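Arylalkylamine N-Acetyltransferase 2 (Aedes aegypti, PDB 4FD5) probably transfers acyl groups from acyl-coenzyme A to the amino group of arylalkylamines such as dopamine and serotonin. Local coordinates at residues I23-L26 with R27-F31; F31-P35 with L36-V40. One frame throughout, in Å; residues are numbered along the deposited sequence.

Contacts 1 and 2 are consecutive local turns of one chain run, joined at Phe-31, with centres about 12 Å apart. In contact 1 (23-31) helix 19-29 comes to its C-terminal end; in contact 2 (31-40) the following loop starts helix 35-39. Both are partly buried, each with a packed side and a solvent-facing one. Contact 1 buries Ile-23, His-25, Leu-26 and Phe-31 and carries its charged network on Glu-24, Arg-27 and the exposed Gln-28. Contact 2 has almost no apolar touching across its segments: one carboxylate oxygen and one side-chain amide hold backbone groups, and an ion pair lies on its outer side.

Contact 1. Residues I23-L26 with R27-F31; sequences IEHL and RQTFF
The Phe-31 ring receives Leu-26 CB over one face, a CH-pi contact with CB 3.8 Å from the ring centroid. Over one face of the His-25 imidazole sits Thr-29 OG1, offset toward the rim and 3.1 Å from His-25 CE1. The Arg-27 guanidinium carries Ile-23 CG2 on one face, while Glu-24 OE1 comes to its edge, somewhat out of plane, in a salt bridge of 3.0 Å to Arg-27 NH1. The carboxylate and guanidinium planes are turned 44° apart. The other oxygen, Glu-24 OE2, takes a hydrogen bond from Gln-28 NE2 at 3.0 Å, so one carboxylate ties together the residues three and four places on. The bend of the Glu-24 chain at chi2 (62°) carries the carboxylate forward, toward the next turn. Long polar chains suit this partly exposed side, where the CG atoms of Arg-27 and Gln-28 lie against carbonyl oxygens of the preceding turn.

Thr-29 OG1 also donates to His-25 O at 2.9 Å from above the carbonyl plane; set between the backbone N and the carbonyl carbon (chi1 70°), the hydroxyl turns back to the carbonyl four residues before. Leu-26 O takes three backbone donors, Thr-29 N, Phe-30 N and Phe-31 N, the last at 3.1 Å, as the helix gives way to loop. Leu-26 CD2 packs on Phe-30 CB.

Leu-26 faces inward to Val-78 and Leu-80 of strand 75-85 and Ile-135 of strand 129-138, where a branched aliphatic chain fits the apolar surroundings. His-25 NE2 is hydrogen-bonded to Ser-137 of strand 129-138. Toward helix 50-60, Arg-27 NH2 makes a second salt bridge with Glu-53, and Phe-31 lies against Leu-52 and Ser-56, so the end of helix 19-29 is held between the central sheet and that helix.

Contact 2. Residues F31-P35 with L36-V40; sequences FADEP and LNKAV
Glu-34 OE1 accepts a hydrogen bond from Asn-37 N at 2.8 Å, nearly straight at 177° and met nearly along the C-O axis of the acid. The carboxylate reaches this amide by folding over the first turn: its chain is bent at chi2 (-87°), which brings OE1 back to the start of the helix. Asn-37 answers with its own side chain, ND2 giving a hydrogen bond to Phe-31 O at 2.9 Å. That oxygen lies in the amide plane of Asn-37, and a short, rigid amide suits the task of holding the loop carbonyl against the helix. The Glu-34 and Asn-37 side chains cross at about a right angle.

On the outer side Lys-38 NZ forms a salt bridge of 3.0 Å with Asp-33 OD1. The two chains run side by side, the lysine bent at chi3 (-69°) and its CB lying 3.5 Å from Ala-32 O, so its long aliphatic stem follows the loop before the charge is reached. Backbone bonds Lys-38 N to Glu-34 O and Ala-39 N to Pro-35 O then set the regular turn. Proline suits the first helical position, where its nitrogen has no hydrogen to give.

Further out, Glu-34 OE2 is hydrogen-bonded to Thr-172 OG1; held at both oxygens, the carboxylate should be restricted in its rotation. Leu-36 and Asn-37 both touch Ile-108 of helix 103-116, and Phe-31 rests on helix 50-60. Glu-34 thus occupies the N-cap of helix 35-39, its side chain capping the amide three residues on, and Pro-35 follows at the first helical position, at the turn joining helix 19-29 to helix 35-39.

Contact 1. Residues I23-L26 with R27-F31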
loop_
_atom_site.group_PDB
_atom_site.type_symbol
_atom_site.label_atom_id
_atom_site.label_comp_id
_atom_site.label_asym_id
_atom_site.label_seq_id
_atom_site.Cartn_x
_atom_site.Cartn_y
_atom_site.Cartn_z
ATOM N N ILE A 23 3.319 2.522 13.479
ATOM C CA ILE A 23 2.033 1.870 13.505
ATOM C C ILE A 23 0.983 2.788 14.137
ATOM O O ILE A 23 -0.145 2.870 13.659
ATOM C CB ILE A 23 2.125 0.491 14.174
ATOM C CG1 ILE A 23 2.917 -0.446 13.255
ATOM C CG2 ILE A 23 0.719 -0.050 14.450
ATOM C CD1 ILE A 23 3.357 -1.738 13.889
ATOM N N GLU A 24 1.381 3.527 15.178
ATOM C CA GLU A 24 0.493 4.517 15.769
ATOM C C GLU A 24 0.099 5.576 14.726
ATOM O O GLU A 24 -1.082 5.916 14.614
ATOM C CB GLU A 24 1.134 5.158 17.004
ATOM C CG GLU A 24 0.255 6.178 17.719
ATOM C CD GLU A 24 -1.049 5.606 18.281
ATOM O OE1 GLU A 24 -1.193 4.373 18.424
ATOM O OE2 GLU A 24 -1.948 6.420 18.583
ATOM N N HIS A 25 1.069 6.054 13.940
ATOM C CA HIS A 25 0.759 7.022 12.873
ATOM C C HIS A 25 -0.331 6.415 12.002
ATOM O O HIS A 25 -1.339 7.079 11.702
ATOM C CB HIS A 25 2.012 7.386 12.056
ATOM C CG HIS A 25 1.728 7.929 10.675
ATOM N ND1 HIS A 25 1.508 9.270 10.419
ATOM C CD2 HIS A 25 1.651 7.307 9.471
ATOM C CE1 HIS A 25 1.300 9.445 9.117
ATOM N NE2 HIS A 25 1.383 8.271 8.524
ATOM N N LEU A 26 -0.171 5.141 11.641
ATOM C CA LEU A 26 -1.149 4.527 10.742
ATOM C C LEU A 26 -2.518 4.479 11.433
ATOM O O LEU A 26 -3.538 4.880 10.847
ATOM C CB LEU A 26 -0.678 3.147 10.250
ATOM C CG LEU A 26 0.601 3.196 9.392
ATOM C CD1 LEU A 26 1.143 1.804 9.063
ATOM C CD2 LEU A 26 0.371 3.996 8.097
ATOM N N ARG A 27 -2.533 4.071 12.704
ATOM C CA ARG A 27 -3.797 3.954 13.414
ATOM C C ARG A 27 -4.500 5.280 13.399
ATOM O O ARG A 27 -5.725 5.338 13.321
ATOM C CB ARG A 27 -3.579 3.576 14.872
ATOM C CG ARG A 27 -3.172 2.161 15.088
ATOM C CD ARG A 27 -3.303 1.803 16.570
ATOM N NE ARG A 27 -2.643 0.536 16.845
ATOM C CZ ARG A 27 -1.409 0.427 17.332
ATOM N NH1 ARG A 27 -0.697 1.515 17.623
ATOM N NH2 ARG A 27 -0.886 -0.775 17.542
ATOM N N GLN A 28 -3.720 6.351 13.489
ATOM C CA GLN A 28 -4.327 7.643 13.728
ATOM C C GLN A 28 -4.685 8.296 12.421
ATOM O O GLN A 28 -5.633 9.084 12.362
ATOM C CB GLN A 28 -3.404 8.558 14.530
ATOM C CG GLN A 28 -3.222 8.141 15.979
ATOM C CD GLN A 28 -4.496 8.267 16.794
ATOM O OE1 GLN A 28 -5.354 9.111 16.510
ATOM N NE2 GLN A 28 -4.629 7.423 17.808
ATOM N N THR A 29 -3.949 7.971 11.360
ATOM C CA THR A 29 -4.081 8.827 10.187
ATOM C C THR A 29 -4.489 8.088 8.936
ATOM O O THR A 29 -5.009 8.699 7.993
ATOM C CB THR A 29 -2.791 9.644 9.883
ATOM O OG1 THR A 29 -1.759 8.767 9.425
ATOM C CG2 THR A 29 -2.308 10.391 11.101
ATOM N N PHE A 30 -4.268 6.778 8.924
ATOM C CA PHE A 30 -4.336 6.051 7.672
ATOM C C PHE A 30 -5.399 4.969 7.605
ATOM O O PHE A 30 -6.215 4.969 6.702
ATOM C CB PHE A 30 -2.979 5.448 7.311
ATOM C CG PHE A 30 -2.995 4.699 6.017
ATOM C CD1 PHE A 30 -2.881 5.378 4.807
ATOM C CD2 PHE A 30 -3.149 3.321 5.997
ATOM C CE1 PHE A 30 -2.907 4.702 3.611
ATOM C CE2 PHE A 30 -3.171 2.633 4.795
ATOM C CZ PHE A 30 -3.054 3.326 3.595
ATOM N N PHE A 31 -5.362 4.035 8.551
ATOM C CA PHE A 31 -6.115 2.792 8.424
ATOM C C PHE A 31 -7.612 3.032 8.201
ATOM O O PHE A 31 -8.202 2.444 7.308
ATOM C CB PHE A 31 -5.925 1.922 9.669
ATOM C CG PHE A 31 -4.586 1.211 9.749
ATOM C CD1 PHE A 31 -3.953 0.726 8.613
ATOM C CD2 PHE A 31 -3.989 1.003 10.987
ATOM C CE1 PHE A 31 -2.741 0.052 8.705
ATOM C CE2 PHE A 31 -2.776 0.318 11.090
ATOM C CZ PHE A 31 -2.146 -0.143 9.946
#

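Contact 2. Residues F31-P35 with L36-V40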
loop_
_atom_site.group_PDB
_atom_site.type_symbol
_atom_site.label_atom_id
_atom_site.label_comp_id
_atom_site.label_asym_id
_atom_site.label_seq_id
_atom_site.Cartn_x
_atom_site.Cartn_y
_atom_site.Cartn_z
ATOM N N PHE A 31 -5.362 4.035 8.551
ATOM C CA PHE A 31 -6.115 2.792 8.424
ATOM C C PHE A 31 -7.612 3.032 8.201
ATOM O O PHE A 31 -8.202 2.444 7.308
ATOM C CB PHE A 31 -5.925 1.922 9.669
ATOM C CG PHE A 31 -4.586 1.211 9.749
ATOM C CD1 PHE A 31 -3.953 0.726 8.613
ATOM C CD2 PHE A 31 -3.989 1.003 10.987
ATOM C CE1 PHE A 31 -2.741 0.052 8.705
ATOM C CE2 PHE A 31 -2.776 0.318 11.090
ATOM C CZ PHE A 31 -2.146 -0.143 9.946
ATOM N N ALA A 32 -8.222 3.891 9.014
ATOM C CA ALA A 32 -9.668 4.110 8.931
ATOM C C ALA A 32 -10.084 4.950 7.717
ATOM O O ALA A 32 -11.250 4.953 7.334
ATOM C CB ALA A 32 -10.184 4.750 10.213
ATOM N N ASP A 33 -9.121 5.647 7.120
ATOM C CA ASP A 33 -9.371 6.575 6.012
ATOM C C ASP A 33 -9.147 5.935 4.633
ATOM O O ASP A 33 -9.590 6.452 3.611
ATOM C CB ASP A 33 -8.431 7.769 6.184
ATOM C CG ASP A 33 -8.917 9.016 5.483
ATOM O OD1 ASP A 33 -10.145 9.226 5.395
ATOM O OD2 ASP A 33 -8.052 9.800 5.041
ATOM N N GLU A 34 -8.429 4.820 4.603
ATOM C CA GLU A 34 -8.125 4.121 3.361
ATOM C C GLU A 34 -9.449 3.730 2.678
ATOM O O GLU A 34 -10.378 3.267 3.340
ATOM C CB GLU A 34 -7.264 2.887 3.700
ATOM C CG GLU A 34 -6.512 2.262 2.545
ATOM C CD GLU A 34 -7.343 1.245 1.797
ATOM O OE1 GLU A 34 -8.388 0.836 2.330
ATOM O OE2 GLU A 34 -6.939 0.847 0.690
ATOM N N PRO A 35 -9.564 3.961 1.358
ATOM C CA PRO A 35 -10.866 3.800 0.685
ATOM C C PRO A 35 -11.603 2.480 0.956
ATOM O O PRO A 35 -12.797 2.513 1.275
ATOM C CB PRO A 35 -10.507 3.909 -0.804
ATOM C CG PRO A 35 -9.269 4.739 -0.828
ATOM C CD PRO A 35 -8.504 4.381 0.422
ATOM N N LEU A 36 -10.924 1.346 0.810
ATOM C CA LEU A 36 -11.577 0.044 1.023
ATOM C C LEU A 36 -11.886 -0.228 2.496
ATOM O O LEU A 36 -12.982 -0.681 2.835
ATOM C CB LEU A 36 -10.757 -1.103 0.435
ATOM C CG LEU A 36 -10.413 -0.976 -1.052
ATOM C CD1 LEU A 36 -9.739 -2.246 -1.521
ATOM C CD2 LEU A 36 -11.660 -0.666 -1.882
ATOM N N ASN A 37 -10.919 0.040 3.367
ATOM C CA ASN A 37 -11.139 -0.097 4.799
ATOM C C ASN A 37 -12.365 0.685 5.223
ATOM O O ASN A 37 -13.195 0.196 5.983
ATOM C CB ASN A 37 -9.925 0.411 5.575
ATOM C CG ASN A 37 -8.698 -0.443 5.370
ATOM O OD1 ASN A 37 -8.756 -1.498 4.746
ATOM N ND2 ASN A 37 -7.573 0.008 5.909
ATOM N N LYS A 38 -12.480 1.911 4.723
ATOM C CA LYS A 38 -13.601 2.759 5.097
ATOM C C LYS A 38 -14.914 2.211 4.528
ATOM O O LYS A 38 -15.939 2.199 5.212
ATOM C CB LYS A 38 -13.371 4.199 4.632
ATOM C CG LYS A 38 -14.426 5.172 5.135
ATOM C CD LYS A 38 -14.257 6.553 4.545
ATOM C CE LYS A 38 -13.015 7.231 5.068
ATOM N NZ LYS A 38 -13.027 8.690 4.750
ATOM N N ALA A 39 -14.876 1.768 3.275
ATOM C CA ALA A 39 -16.070 1.215 2.629
ATOM C C ALA A 39 -16.719 0.066 3.410
ATOM O O ALA A 39 -17.946 -0.057 3.438
ATOM C CB ALA A 39 -15.750 0.776 1.201
ATOM N N VAL A 40 -15.912 -0.786 4.032
ATOM C CA VAL A 40 -16.468 -1.932 4.755
ATOM C C VAL A 40 -16.384 -1.805 6.274
ATOM O O VAL A 40 -16.507 -2.802 7.003
ATOM C CB VAL A 40 -15.865 -3.261 4.276
ATOM C CG1 VAL A 40 -16.244 -3.515 2.812
ATOM C CG2 VAL A 40 -14.358 -3.266 4.472
#